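Local coordinates for protein muramoyltetrapeptide carboxypeptidase (Oxalobacter formigenes OXCC13, PDB 6UUK) that probably acts as a serine-type muramoyltetrapeptide carboxypeptidase of the S66 family, trimming peptides of the bacterial cell wall, at residues F154-M159 and L226-G231; V167-P172 and K320-V325; G220-M225 and F244-H249. All blocks are in the same frame, centred on the assembly; numbering follows the deposited sequence.

Contact 1. Residues F154-M159 and L226-G231; sequences FTVFEM and LAHMAG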
ATOM      1  N   PHE B 154       5.213  -1.754 -13.463  1.00 16.57           N
ATOM      2  CA  PHE B 154       4.494  -2.150 -14.667  1.00 22.94           C
ATOM      3  C   PHE B 154       3.406  -3.180 -14.393  1.00 17.61           C
ATOM      4  O   PHE B 154       2.630  -3.490 -15.304  1.00 15.84           O
ATOM      5  CB  PHE B 154       5.479  -2.692 -15.705  1.00 26.05           C
ATOM      6  CG  PHE B 154       4.970  -2.632 -17.116  1.00 18.33           C
ATOM      7  CD1 PHE B 154       4.815  -1.413 -17.756  1.00 27.01           C
ATOM      8  CD2 PHE B 154       4.658  -3.790 -17.806  1.00 16.59           C
ATOM      9  CE1 PHE B 154       4.349  -1.351 -19.056  1.00 21.15           C
ATOM     10  CE2 PHE B 154       4.193  -3.735 -19.106  1.00 20.53           C
ATOM     11  CZ  PHE B 154       4.040  -2.514 -19.732  1.00 15.89           C
ATOM     12  N   THR B 155       3.333  -3.719 -13.173  1.00 17.32           N
ATOM     13  CA  THR B 155       2.216  -4.585 -12.811  1.00 16.08           C
ATOM     14  C   THR B 155       0.891  -3.839 -12.900  1.00 13.63           C
ATOM     15  O   THR B 155      -0.136  -4.432 -13.249  1.00 15.74           O
ATOM     16  CB  THR B 155       2.422  -5.146 -11.401  1.00 18.63           C
ATOM     17  OG1 THR B 155       3.676  -5.837 -11.336  1.00 11.59           O
ATOM     18  CG2 THR B 155       1.303  -6.113 -11.031  1.00 14.36           C
ATOM     19  N   VAL B 156       0.899  -2.537 -12.601  1.00 16.28           N
ATOM     20  CA  VAL B 156      -0.302  -1.719 -12.746  1.00 19.96           C
ATOM     21  C   VAL B 156      -0.781  -1.729 -14.192  1.00 16.31           C
ATOM     22  O   VAL B 156      -1.984  -1.833 -14.464  1.00 21.75           O
ATOM     23  CB  VAL B 156      -0.028  -0.288 -12.246  1.00 17.37           C
ATOM     24  CG1 VAL B 156      -1.192   0.634 -12.572  1.00 20.26           C
ATOM     25  CG2 VAL B 156       0.252  -0.292 -10.750  1.00 25.12           C
ATOM     26  N   PHE B 157       0.152  -1.632 -15.142  1.00 19.70           N
ATOM     27  CA  PHE B 157      -0.219  -1.658 -16.552  1.00 16.67           C
ATOM     28  C   PHE B 157      -0.782  -3.013 -16.960  1.00 19.85           C
ATOM     29  O   PHE B 157      -1.675  -3.080 -17.811  1.00 22.58           O
ATOM     30  CB  PHE B 157       0.995  -1.306 -17.414  1.00 17.83           C
ATOM     31  CG  PHE B 157       0.676  -1.111 -18.870  1.00 18.61           C
ATOM     32  CD1 PHE B 157       0.690  -2.184 -19.749  1.00 24.39           C
ATOM     33  CD2 PHE B 157       0.377   0.146 -19.365  1.00 18.09           C
ATOM     34  CE1 PHE B 157       0.403  -2.005 -21.087  1.00 20.85           C
ATOM     35  CE2 PHE B 157       0.089   0.329 -20.703  1.00 15.52           C
ATOM     36  CZ  PHE B 157       0.102  -0.748 -21.565  1.00 18.77           C
ATOM     37  N   GLU B 158      -0.281  -4.094 -16.363  1.00 18.75           N
ATOM     38  CA  GLU B 158      -0.689  -5.432 -16.766  1.00 16.46           C
ATOM     39  C   GLU B 158      -2.017  -5.861 -16.158  1.00 17.47           C
ATOM     40  O   GLU B 158      -2.653  -6.779 -16.686  1.00 17.03           O
ATOM     41  CB  GLU B 158       0.399  -6.443 -16.396  1.00 17.68           C
ATOM     42  CG  GLU B 158       1.725  -6.195 -17.094  1.00 19.99           C
ATOM     43  CD  GLU B 158       2.713  -7.326 -16.893  1.00 23.87           C
ATOM     44  OE1 GLU B 158       2.358  -8.318 -16.221  1.00 22.02           O
ATOM     45  OE2 GLU B 158       3.845  -7.223 -17.410  1.00 21.65           O
HETATM   46  N   MSE B 159      -2.450  -5.228 -15.071  1.00 20.93           N
HETATM   47  CA  MSE B 159      -3.732  -5.565 -14.463  1.00 20.66           C
HETATM   48  C   MSE B 159      -4.885  -4.964 -15.259  1.00 17.14           C
HETATM   49  O   MSE B 159      -5.930  -5.593 -15.427  1.00 21.75           O
HETATM   50  CB  MSE B 159      -3.787  -5.087 -13.010  1.00 21.18           C
HETATM   51  CG  MSE B 159      -2.823  -5.803 -12.074  1.00 17.43           C
HETATM   52 SE   MSE B 159      -3.047  -7.742 -12.066  1.00 36.42          SE
HETATM   53  CE  MSE B 159      -1.605  -8.229 -13.286  1.00 20.73           C
ATOM     54  N   LEU B 226      -0.259  -4.574  -6.503  1.00 20.28           N
ATOM     55  CA  LEU B 226      -1.515  -5.310  -6.407  1.00 17.57           C
ATOM     56  C   LEU B 226      -2.364  -4.806  -5.246  1.00 15.11           C
ATOM     57  O   LEU B 226      -3.576  -4.614  -5.393  1.00 22.44           O
ATOM     58  CB  LEU B 226      -1.240  -6.807  -6.267  1.00 20.82           C
ATOM     59  CG  LEU B 226      -0.783  -7.521  -7.540  1.00 20.74           C
ATOM     60  CD1 LEU B 226      -0.509  -8.990  -7.267  1.00 25.59           C
ATOM     61  CD2 LEU B 226      -1.819  -7.362  -8.642  1.00 17.77           C
ATOM     62  N   ALA B 227      -1.747  -4.593  -4.080  1.00 18.33           N
ATOM     63  CA  ALA B 227      -2.470  -3.984  -2.968  1.00 18.95           C
ATOM     64  C   ALA B 227      -2.895  -2.562  -3.303  1.00 19.92           C
ATOM     65  O   ALA B 227      -3.916  -2.081  -2.797  1.00 24.48           O
ATOM     66  CB  ALA B 227      -1.608  -4.004  -1.706  1.00 13.70           C
ATOM     67  N   HIS B 228      -2.126  -1.877  -4.152  1.00 23.37           N
ATOM     68  CA  HIS B 228      -2.532  -0.575  -4.667  1.00 17.86           C
ATOM     69  C   HIS B 228      -3.772  -0.669  -5.549  1.00 15.33           C
ATOM     70  O   HIS B 228      -4.504   0.319  -5.680  1.00 19.68           O
ATOM     71  CB  HIS B 228      -1.373   0.056  -5.443  1.00 19.33           C
ATOM     72  CG  HIS B 228      -1.738   1.308  -6.176  1.00 24.44           C
ATOM     73  ND1 HIS B 228      -2.245   2.422  -5.542  1.00 33.02           N
ATOM     74  CD2 HIS B 228      -1.665   1.623  -7.490  1.00 30.76           C
ATOM     75  CE1 HIS B 228      -2.471   3.368  -6.435  1.00 31.50           C
ATOM     76  NE2 HIS B 228      -2.127   2.910  -7.624  1.00 32.47           N
HETATM   77  N   MSE B 229      -4.027  -1.831  -6.143  1.00 19.76           N
HETATM   78  CA  MSE B 229      -5.180  -2.021  -7.015  1.00 27.81           C
HETATM   79  C   MSE B 229      -6.451  -2.357  -6.242  1.00 23.45           C
HETATM   80  O   MSE B 229      -7.533  -2.433  -6.822  1.00 28.86           O
HETATM   81  CB  MSE B 229      -4.898  -3.126  -8.034  1.00 28.34           C
HETATM   82  CG  MSE B 229      -3.980  -2.717  -9.165  1.00 22.66           C
HETATM   83 SE   MSE B 229      -4.701  -1.217 -10.170  0.24 25.08          SE
HETATM   84  CE  MSE B 229      -3.887  -1.608 -11.891  1.00 27.07           C
ATOM     85  N   ALA B 230      -6.314  -2.565  -4.936  1.00 16.09           N
ATOM     86  CA  ALA B 230      -7.455  -2.937  -4.106  1.00 18.17           C
ATOM     87  C   ALA B 230      -8.460  -1.794  -4.052  1.00 18.30           C
ATOM     88  O   ALA B 230      -8.117  -0.670  -3.667  1.00 16.17           O
ATOM     89  CB  ALA B 230      -6.986  -3.310  -2.703  1.00 18.41           C
ATOM     90  N   GLY B 231      -9.703  -2.080  -4.437  1.00 15.28           N
ATOM     91  CA  GLY B 231     -10.757  -1.090  -4.450  1.00 22.45           C
ATOM     92  C   GLY B 231     -10.891  -0.311  -5.740  1.00 26.76           C
ATOM     93  O   GLY B 231     -11.911   0.363  -5.934  1.00 16.67           O
TER
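Thr155 to Met159, at the start of helix 155-163, face Leu226 to Met229, on and just after helix 223-228, and the backbones come nearest at Val156 and Leu226, whose CA atoms are 7.4 Å apart. This is a helix-to-helix contact across the two parts of the LD-carboxypeptidase fold, joining the N-terminal family region to the C-terminal one. No hydrogen bond crosses it; the join is made by buried side chains. The main one is Met229, present like Met159 as selenomethionine. Its CG stands beside the backbone N, anti to the carbonyl carbon (chi1 -76°), and the chain bends at chi2 before its terminal methyl reaches the other helix. There CE lies 3.2 Å from Val156 O and 3.6 Å from Val156 CG1, and on Met159 it meets CB at 3.7 Å. One methyl thus touches a backbone oxygen and two side chains one turn apart. Toward helix 155-163 Leu226 offers one branch, CD2, which rests 3.7 Å from Met159 SE, the two side chains crossing at about a right angle, and touches Thr155 CG2 more loosely at 4.1 Å. Thr155 divides its two branches: the methyl faces Leu226, while OG1 is hydrogen-bonded to Ser152 O and to Asn222 N, at the start of helix 223-228, which ties the start of helix 155-163 to the predicted nucleophile Ser152. Met159 also touches Val325, and Val156 and His228 both lean on Thr130. The turn after helix 223-228 reaches the dimer interface as well, where Ala230 packs on Ala230 of the second subunit and its carbonyl accepts from Gln261 of that subunit. Val156 CG2 meets the His228 ring at its edge, near the ring plane, 4.2 Å from CD2.

Contact 2. Residues V167-P172 and K320-V325; sequences VSFSGP and KVTLPV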
ATOM      1  N   VAL B 167      -3.572 -10.719 -22.428  1.00 23.46           N
ATOM      2  CA  VAL B 167      -2.535 -11.499 -21.763  1.00 20.37           C
ATOM      3  C   VAL B 167      -1.217 -10.742 -21.861  1.00 19.49           C
ATOM      4  O   VAL B 167      -0.748 -10.434 -22.961  1.00 27.13           O
ATOM      5  CB  VAL B 167      -2.409 -12.901 -22.377  1.00 17.96           C
ATOM      6  CG1 VAL B 167      -1.203 -13.625 -21.798  1.00 15.65           C
ATOM      7  CG2 VAL B 167      -3.681 -13.698 -22.141  1.00 21.72           C
ATOM      8  N   SER B 168      -0.627 -10.439 -20.711  1.00 18.33           N
ATOM      9  CA  SER B 168       0.677  -9.802 -20.621  1.00 18.74           C
ATOM     10  C   SER B 168       1.676 -10.781 -20.014  1.00 20.11           C
ATOM     11  O   SER B 168       1.326 -11.893 -19.611  1.00 19.91           O
ATOM     12  CB  SER B 168       0.589  -8.512 -19.805  1.00 15.70           C
ATOM     13  OG  SER B 168      -0.009  -8.750 -18.543  1.00 21.65           O
ATOM     14  N   PHE B 169       2.934 -10.356 -19.944  1.00 18.66           N
ATOM     15  CA  PHE B 169       4.015 -11.201 -19.452  1.00 23.10           C
ATOM     16  C   PHE B 169       4.755 -10.476 -18.340  1.00 20.46           C
ATOM     17  O   PHE B 169       5.291  -9.385 -18.558  1.00 22.92           O
ATOM     18  CB  PHE B 169       4.978 -11.578 -20.580  1.00 19.52           C
ATOM     19  CG  PHE B 169       4.348 -12.403 -21.664  1.00 20.28           C
ATOM     20  CD1 PHE B 169       4.357 -13.786 -21.593  1.00 16.54           C
ATOM     21  CD2 PHE B 169       3.743 -11.796 -22.751  1.00 19.78           C
ATOM     22  CE1 PHE B 169       3.778 -14.547 -22.590  1.00 17.86           C
ATOM     23  CE2 PHE B 169       3.161 -12.552 -23.748  1.00 21.71           C
ATOM     24  CZ  PHE B 169       3.178 -13.930 -23.668  1.00 16.50           C
ATOM     25  N   SER B 170       4.786 -11.080 -17.157  1.00 22.81           N
ATOM     26  CA  SER B 170       5.528 -10.534 -16.023  1.00 21.88           C
ATOM     27  C   SER B 170       6.950 -11.073 -16.107  1.00 18.34           C
ATOM     28  O   SER B 170       7.225 -12.201 -15.691  1.00 28.12           O
ATOM     29  CB  SER B 170       4.854 -10.906 -14.708  1.00 18.27           C
ATOM     30  OG  SER B 170       5.249 -10.032 -13.667  1.00 26.19           O
ATOM     31  N   GLY B 171       7.858 -10.270 -16.657  1.00 16.15           N
ATOM     32  CA  GLY B 171       9.217 -10.701 -16.871  1.00 17.18           C
ATOM     33  C   GLY B 171      10.235  -9.591 -16.707  1.00 19.04           C
ATOM     34  O   GLY B 171      10.119  -8.728 -15.831  1.00 18.74           O
ATOM     35  N   PRO B 172      11.257  -9.595 -17.555  1.00 19.68           N
ATOM     36  CA  PRO B 172      12.355  -8.636 -17.409  1.00 16.97           C
ATOM     37  C   PRO B 172      12.017  -7.280 -18.015  1.00 24.97           C
ATOM     38  O   PRO B 172      11.048  -7.113 -18.755  1.00 27.24           O
ATOM     39  CB  PRO B 172      13.499  -9.309 -18.172  1.00 21.88           C
ATOM     40  CG  PRO B 172      12.803 -10.072 -19.249  1.00 20.36           C
ATOM     41  CD  PRO B 172      11.499 -10.549 -18.653  1.00 23.70           C
ATOM     42  N   LYS B 320      15.301 -14.498 -13.091  1.00 17.93           N
ATOM     43  CA  LYS B 320      13.850 -14.439 -13.030  1.00 14.88           C
ATOM     44  C   LYS B 320      13.274 -15.104 -14.270  1.00 14.15           C
ATOM     45  O   LYS B 320      13.945 -15.243 -15.295  1.00 18.51           O
ATOM     46  CB  LYS B 320      13.342 -12.994 -12.918  1.00 16.59           C
ATOM     47  CG  LYS B 320      13.507 -12.181 -14.192  1.00 16.19           C
ATOM     48  CD  LYS B 320      13.090 -10.736 -13.986  1.00 18.36           C
ATOM     49  CE  LYS B 320      14.009 -10.036 -13.001  1.00 27.21           C
ATOM     50  NZ  LYS B 320      13.604  -8.625 -12.760  1.00 38.11           N
ATOM     51  N   VAL B 321      12.015 -15.517 -14.166  1.00 16.74           N
ATOM     52  CA  VAL B 321      11.310 -16.153 -15.267  1.00 16.23           C
ATOM     53  C   VAL B 321      10.278 -15.179 -15.822  1.00 20.02           C
ATOM     54  O   VAL B 321       9.932 -14.170 -15.199  1.00 23.03           O
ATOM     55  CB  VAL B 321      10.640 -17.475 -14.840  1.00 23.17           C
ATOM     56  CG1 VAL B 321      11.689 -18.491 -14.417  1.00 17.27           C
ATOM     57  CG2 VAL B 321       9.647 -17.227 -13.715  1.00 16.84           C
ATOM     58  N   THR B 322       9.785 -15.494 -17.016  1.00 16.55           N
ATOM     59  CA  THR B 322       8.745 -14.712 -17.673  1.00 17.85           C
ATOM     60  C   THR B 322       7.417 -15.436 -17.486  1.00 25.79           C
ATOM     61  O   THR B 322       7.217 -16.530 -18.022  1.00 23.91           O
ATOM     62  CB  THR B 322       9.062 -14.510 -19.153  1.00 22.05           C
ATOM     63  OG1 THR B 322      10.256 -13.730 -19.284  1.00 22.35           O
ATOM     64  CG2 THR B 322       7.914 -13.792 -19.848  1.00 21.38           C
ATOM     65  N   LEU B 323       6.512 -14.825 -16.724  1.00 27.70           N
ATOM     66  CA  LEU B 323       5.232 -15.435 -16.395  1.00 21.45           C
ATOM     67  C   LEU B 323       4.126 -14.782 -17.207  1.00 19.49           C
ATOM     68  O   LEU B 323       3.868 -13.581 -17.039  1.00 25.21           O
ATOM     69  CB  LEU B 323       4.943 -15.305 -14.900  1.00 16.28           C
ATOM     70  CG  LEU B 323       5.933 -16.004 -13.969  1.00 17.49           C
ATOM     71  CD1 LEU B 323       5.573 -15.767 -12.511  1.00 12.77           C
ATOM     72  CD2 LEU B 323       5.993 -17.493 -14.272  1.00 16.45           C
ATOM     73  N   PRO B 324       3.456 -15.521 -18.094  1.00 23.08           N
ATOM     74  CA  PRO B 324       2.340 -14.938 -18.852  1.00 18.10           C
ATOM     75  C   PRO B 324       1.147 -14.613 -17.968  1.00 20.46           C
ATOM     76  O   PRO B 324       0.396 -15.510 -17.575  1.00 15.43           O
ATOM     77  CB  PRO B 324       1.996 -16.033 -19.873  1.00 17.40           C
ATOM     78  CG  PRO B 324       3.209 -16.912 -19.929  1.00 15.15           C
ATOM     79  CD  PRO B 324       3.784 -16.881 -18.551  1.00 15.61           C
ATOM     80  N   VAL B 325       0.966 -13.333 -17.650  1.00 18.50           N
ATOM     81  CA  VAL B 325      -0.180 -12.911 -16.851  1.00 12.15           C
ATOM     82  C   VAL B 325      -1.440 -13.039 -17.695  1.00 22.07           C
ATOM     83  O   VAL B 325      -1.572 -12.395 -18.743  1.00 19.13           O
ATOM     84  CB  VAL B 325       0.004 -11.479 -16.338  1.00 19.19           C
ATOM     85  CG1 VAL B 325      -1.269 -10.993 -15.666  1.00 14.44           C
ATOM     86  CG2 VAL B 325       1.178 -11.410 -15.376  1.00 20.43           C
TER
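Leu323 O accepts one hydrogen bond, from Ser170 N at 2.7 Å with 162° at the hydrogen, and a CA-H contact from Phe169, whose CA is 3.4 Å away. Ser170 O in turn takes Leu323 N at 2.9 Å, with the donor above the carbonyl plane, and the CA-H of Thr322. Strands 168-170 and 323-325 run antiparallel, with 139° between their directions. Ser168 and Val325 form the next hydrogen-bonded pair through Ser168 N and Val325 O; the return approach of Val325 N to Ser168 O is so short that its length is doubtful. Between these two pairs, Phe169 sits opposite Pro324. With CG anti to its own carbonyl carbon (chi1 -63°), its ring comes obliquely beside the proline, CE1 lying 3.6 Å from Pro324 CB, while its CB is 3.7 Å from Thr322 CG2. Helix 185-196 adds Thr194 and Met195 around this ring. An alanine in place of Phe169 would probably open a gap beside Pro324, Thr194 and Met195, leaving the proline ring without its aromatic neighbour. On the other face of the sheet, Val325 CB lies 3.5 Å from Ser168 OG, itself weakly hydrogen-bonded to Glu158 OE1, and Val325 CG2 touches Ser170 CB, with Phe244 and helix 155-163 close by. Beyond the strands, Gly171 passes Thr322 OG1 where a CB would clash, and Gly171 O accepts from His151. Because Pro324 occupies a non-hydrogen-bonded pair, its missing N-H costs no bond to strand 168-170, and strand 323-325 is held by main-chain bonds and apolar side chains together.

Contact 3. Residues G220-M225 and F244-H249; sequences GGNLTM and FVEDIH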
ATOM      1  N   GLY B 220      -1.035 -11.794 -11.446  1.00 12.93           N
ATOM      2  CA  GLY B 220      -0.411 -11.168 -10.305  1.00 12.58           C
ATOM      3  C   GLY B 220       0.817 -10.393 -10.726  1.00 16.41           C
ATOM      4  O   GLY B 220       0.951  -9.979 -11.882  1.00 21.66           O
ATOM      5  N   GLY B 221       1.724 -10.197  -9.771  1.00 15.08           N
ATOM      6  CA  GLY B 221       2.950  -9.467 -10.032  1.00 12.15           C
ATOM      7  C   GLY B 221       3.571  -8.881  -8.781  1.00 15.68           C
ATOM      8  O   GLY B 221       3.925  -9.613  -7.853  1.00 18.53           O
ATOM      9  N   ASN B 222       3.711  -7.559  -8.747  1.00 17.27           N
ATOM     10  CA  ASN B 222       4.292  -6.887  -7.593  1.00 15.82           C
ATOM     11  C   ASN B 222       3.245  -6.738  -6.496  1.00 20.38           C
ATOM     12  O   ASN B 222       2.114  -6.321  -6.759  1.00 21.95           O
ATOM     13  CB  ASN B 222       4.845  -5.522  -7.997  1.00 16.48           C
ATOM     14  CG  ASN B 222       5.545  -4.815  -6.854  1.00 18.68           C
ATOM     15  OD1 ASN B 222       4.942  -4.011  -6.146  1.00 17.03           O
ATOM     16  ND2 ASN B 222       6.826  -5.112  -6.669  1.00 21.03           N
ATOM     17  N   LEU B 223       3.628  -7.080  -5.262  1.00 13.14           N
ATOM     18  CA  LEU B 223       2.672  -7.058  -4.159  1.00 14.99           C
ATOM     19  C   LEU B 223       2.218  -5.639  -3.837  1.00 18.20           C
ATOM     20  O   LEU B 223       1.047  -5.417  -3.509  1.00 24.62           O
ATOM     21  CB  LEU B 223       3.283  -7.720  -2.924  1.00 15.26           C
ATOM     22  CG  LEU B 223       2.404  -7.745  -1.671  1.00 21.83           C
ATOM     23  CD1 LEU B 223       1.099  -8.481  -1.942  1.00 12.83           C
ATOM     24  CD2 LEU B 223       3.145  -8.374  -0.505  1.00 11.38           C
ATOM     25  N   THR B 224       3.129  -4.667  -3.921  1.00 20.58           N
ATOM     26  CA  THR B 224       2.761  -3.287  -3.621  1.00 19.27           C
ATOM     27  C   THR B 224       1.790  -2.737  -4.659  1.00 18.87           C
ATOM     28  O   THR B 224       0.870  -1.982  -4.320  1.00 18.16           O
ATOM     29  CB  THR B 224       4.013  -2.414  -3.536  1.00 17.36           C
ATOM     30  OG1 THR B 224       4.913  -2.959  -2.562  1.00 22.63           O
ATOM     31  CG2 THR B 224       3.653  -0.990  -3.138  1.00 25.28           C
HETATM   32  N   MSE B 225       1.970  -3.111  -5.921  1.00 14.54           N
HETATM   33  CA  MSE B 225       1.111  -2.621  -6.991  1.00 17.04           C
HETATM   34  C   MSE B 225      -0.240  -3.330  -6.989  1.00 18.31           C
HETATM   35  O   MSE B 225      -1.245  -2.766  -7.417  1.00 14.58           O
HETATM   36  CB  MSE B 225       1.798  -2.793  -8.347  1.00 19.15           C
HETATM   37  CG  MSE B 225       3.223  -2.271  -8.373  1.00 14.52           C
HETATM   38 SE   MSE B 225       3.359  -0.427  -7.751  1.00 28.04          SE
HETATM   39  CE  MSE B 225       5.287  -0.347  -7.467  1.00 22.93           C
ATOM     40  N   PHE B 244       0.179 -14.983  -8.045  1.00 18.67           N
ATOM     41  CA  PHE B 244       1.570 -14.919  -7.626  1.00 12.43           C
ATOM     42  C   PHE B 244       1.944 -13.481  -7.292  1.00 13.26           C
ATOM     43  O   PHE B 244       1.468 -12.535  -7.928  1.00 12.59           O
ATOM     44  CB  PHE B 244       2.514 -15.475  -8.707  1.00 17.31           C
ATOM     45  CG  PHE B 244       2.577 -14.639  -9.956  1.00 16.16           C
ATOM     46  CD1 PHE B 244       1.649 -14.812 -10.970  1.00 16.92           C
ATOM     47  CD2 PHE B 244       3.574 -13.691 -10.124  1.00 12.84           C
ATOM     48  CE1 PHE B 244       1.708 -14.048 -12.121  1.00 14.37           C
ATOM     49  CE2 PHE B 244       3.638 -12.925 -11.272  1.00 12.65           C
ATOM     50  CZ  PHE B 244       2.704 -13.104 -12.272  1.00 14.56           C
ATOM     51  N   VAL B 245       2.803 -13.321  -6.281  1.00 21.69           N
ATOM     52  CA  VAL B 245       3.218 -12.009  -5.803  1.00 15.51           C
ATOM     53  C   VAL B 245       4.715 -12.017  -5.525  1.00 14.63           C
ATOM     54  O   VAL B 245       5.334 -13.066  -5.337  1.00 16.17           O
ATOM     55  CB  VAL B 245       2.451 -11.577  -4.532  1.00 20.18           C
ATOM     56  CG1 VAL B 245       0.983 -11.338  -4.844  1.00 12.85           C
ATOM     57  CG2 VAL B 245       2.605 -12.622  -3.438  1.00 15.30           C
ATOM     58  N   GLU B 246       5.293 -10.816  -5.501  1.00 16.91           N
ATOM     59  CA  GLU B 246       6.696 -10.620  -5.163  1.00 17.21           C
ATOM     60  C   GLU B 246       6.898  -9.160  -4.784  1.00 16.53           C
ATOM     61  O   GLU B 246       6.070  -8.302  -5.101  1.00 19.97           O
ATOM     62  CB  GLU B 246       7.621 -11.023  -6.319  1.00 17.37           C
ATOM     63  CG  GLU B 246       7.318 -10.355  -7.657  1.00 14.03           C
ATOM     64  CD  GLU B 246       7.865  -8.943  -7.756  1.00 16.62           C
ATOM     65  OE1 GLU B 246       7.218  -8.098  -8.409  1.00 26.18           O
ATOM     66  OE2 GLU B 246       8.939  -8.678  -7.177  1.00 17.52           O
ATOM     67  N   ASP B 247       8.011  -8.887  -4.107  1.00 19.85           N
ATOM     68  CA  ASP B 247       8.314  -7.534  -3.657  1.00 22.71           C
ATOM     69  C   ASP B 247       9.762  -7.484  -3.186  1.00 18.60           C
ATOM     70  O   ASP B 247      10.426  -8.514  -3.044  1.00 18.08           O
ATOM     71  CB  ASP B 247       7.366  -7.091  -2.539  1.00 19.72           C
ATOM     72  CG  ASP B 247       6.932  -5.646  -2.681  1.00 17.63           C
ATOM     73  OD1 ASP B 247       7.688  -4.852  -3.278  1.00 24.29           O
ATOM     74  OD2 ASP B 247       5.832  -5.306  -2.197  1.00 18.22           O
ATOM     75  N   ILE B 248      10.243  -6.260  -2.946  1.00 22.80           N
ATOM     76  CA  ILE B 248      11.571  -6.016  -2.398  1.00 26.87           C
ATOM     77  C   ILE B 248      11.496  -4.843  -1.432  1.00 27.57           C
ATOM     78  O   ILE B 248      10.545  -4.058  -1.443  1.00 27.87           O
ATOM     79  CB  ILE B 248      12.629  -5.728  -3.486  1.00 31.48           C
ATOM     80  CG1 ILE B 248      12.099  -4.699  -4.488  1.00 23.84           C
ATOM     81  CG2 ILE B 248      13.061  -7.016  -4.170  1.00 35.84           C
ATOM     82  CD1 ILE B 248      13.158  -4.148  -5.416  1.00 29.51           C
ATOM     83  N   HIS B 249      12.527  -4.730  -0.593  1.00 22.22           N
ATOM     84  CA  HIS B 249      12.640  -3.693   0.433  1.00 24.62           C
ATOM     85  C   HIS B 249      11.490  -3.732   1.433  1.00 23.74           C
ATOM     86  O   HIS B 249      11.181  -2.715   2.063  1.00 18.02           O
ATOM     87  CB  HIS B 249      12.732  -2.290  -0.182  1.00 24.41           C
ATOM     88  CG  HIS B 249      13.594  -2.212  -1.403  1.00 33.29           C
ATOM     89  ND1 HIS B 249      14.919  -2.588  -1.407  1.00 31.39           N
ATOM     90  CD2 HIS B 249      13.320  -1.783  -2.659  1.00 32.43           C
ATOM     91  CE1 HIS B 249      15.423  -2.403  -2.614  1.00 30.70           C
ATOM     92  NE2 HIS B 249      14.474  -1.914  -3.392  1.00 34.90           N
TER
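The beta-alpha-beta unit of strand 213-222, helix 223-228 and strand 242-248 sets Gly220, Gly221 and Asn222 beside Phe244, Val245 and Glu246, two parallel strands 4° apart in direction. Gly221 N donates to Phe244 O at 3.0 Å, Gly221 O takes a weak bond from Glu246 N, and Leu223 N, already in the helix, closes the ladder on Glu246 O at 2.7 Å. The Phe244 ring lies under the main chain of the two glycines: Gly220 CA stands 4.2 Å from the ring centroid, 16° off its normal, a CH-pi contact over the face. Both glycines have backbone angles that would jam a CB against the preceding carbonyl. Asn222 is the N-cap. Placed by a CG anti to the backbone N (chi1 -176°), beside the carbonyl carbon, its OD1 accepts Met225 N in the amide plane, on a lone pair, at 3.1 Å. The other end of the amide, ND2, makes a weak bond to Glu246 OE1 at 3.5 Å. Asp247 is held at both oxygens: OD2 receives Thr224 OG1 on its syn lone pair at 2.5 Å, and OD1 accepts Ile248 N of its own strand at 2.9 Å on the anti side, somewhat out of the carboxylate plane. Leu223 packs on Val245 through CD1 and, beyond it, on Phe279 and helix 252-264. Glu246, predicted to belong to the charge relay, reaches His316 ND1 with OE2 in a weak bond, so the amide of Asn222 is a second-shell neighbour of that pair. The whole is a parallel beta-alpha-beta crossover, here carrying Glu246, consistent with the Ser-His-Glu relay of S66 peptidases.

In the fold
Along the chain the segments run 154-159, 167-172, 220-225, 226-231, 244-249, 320-325, so contact 1 interlaces with both others while contact 3 is nested inside the loop closed by contact 2. The centres of contacts 1 and 3 are about 10 Å apart, and both use helix 223-228; contacts 2 and 3 lie about 13 Å apart, contacts 1 and 2 about 15 Å. Contact 2 adds strand 323-325 to the edge of the six-stranded sheet, whereas contact 3 belongs to the seven-stranded one. Phe244 touches Leu323, Val325 and Ser170, joining the two sheets. Together contacts 1 and 2 join the two family regions, and contact 3 lies beside the predicted site of Ser152, Glu246 and His316.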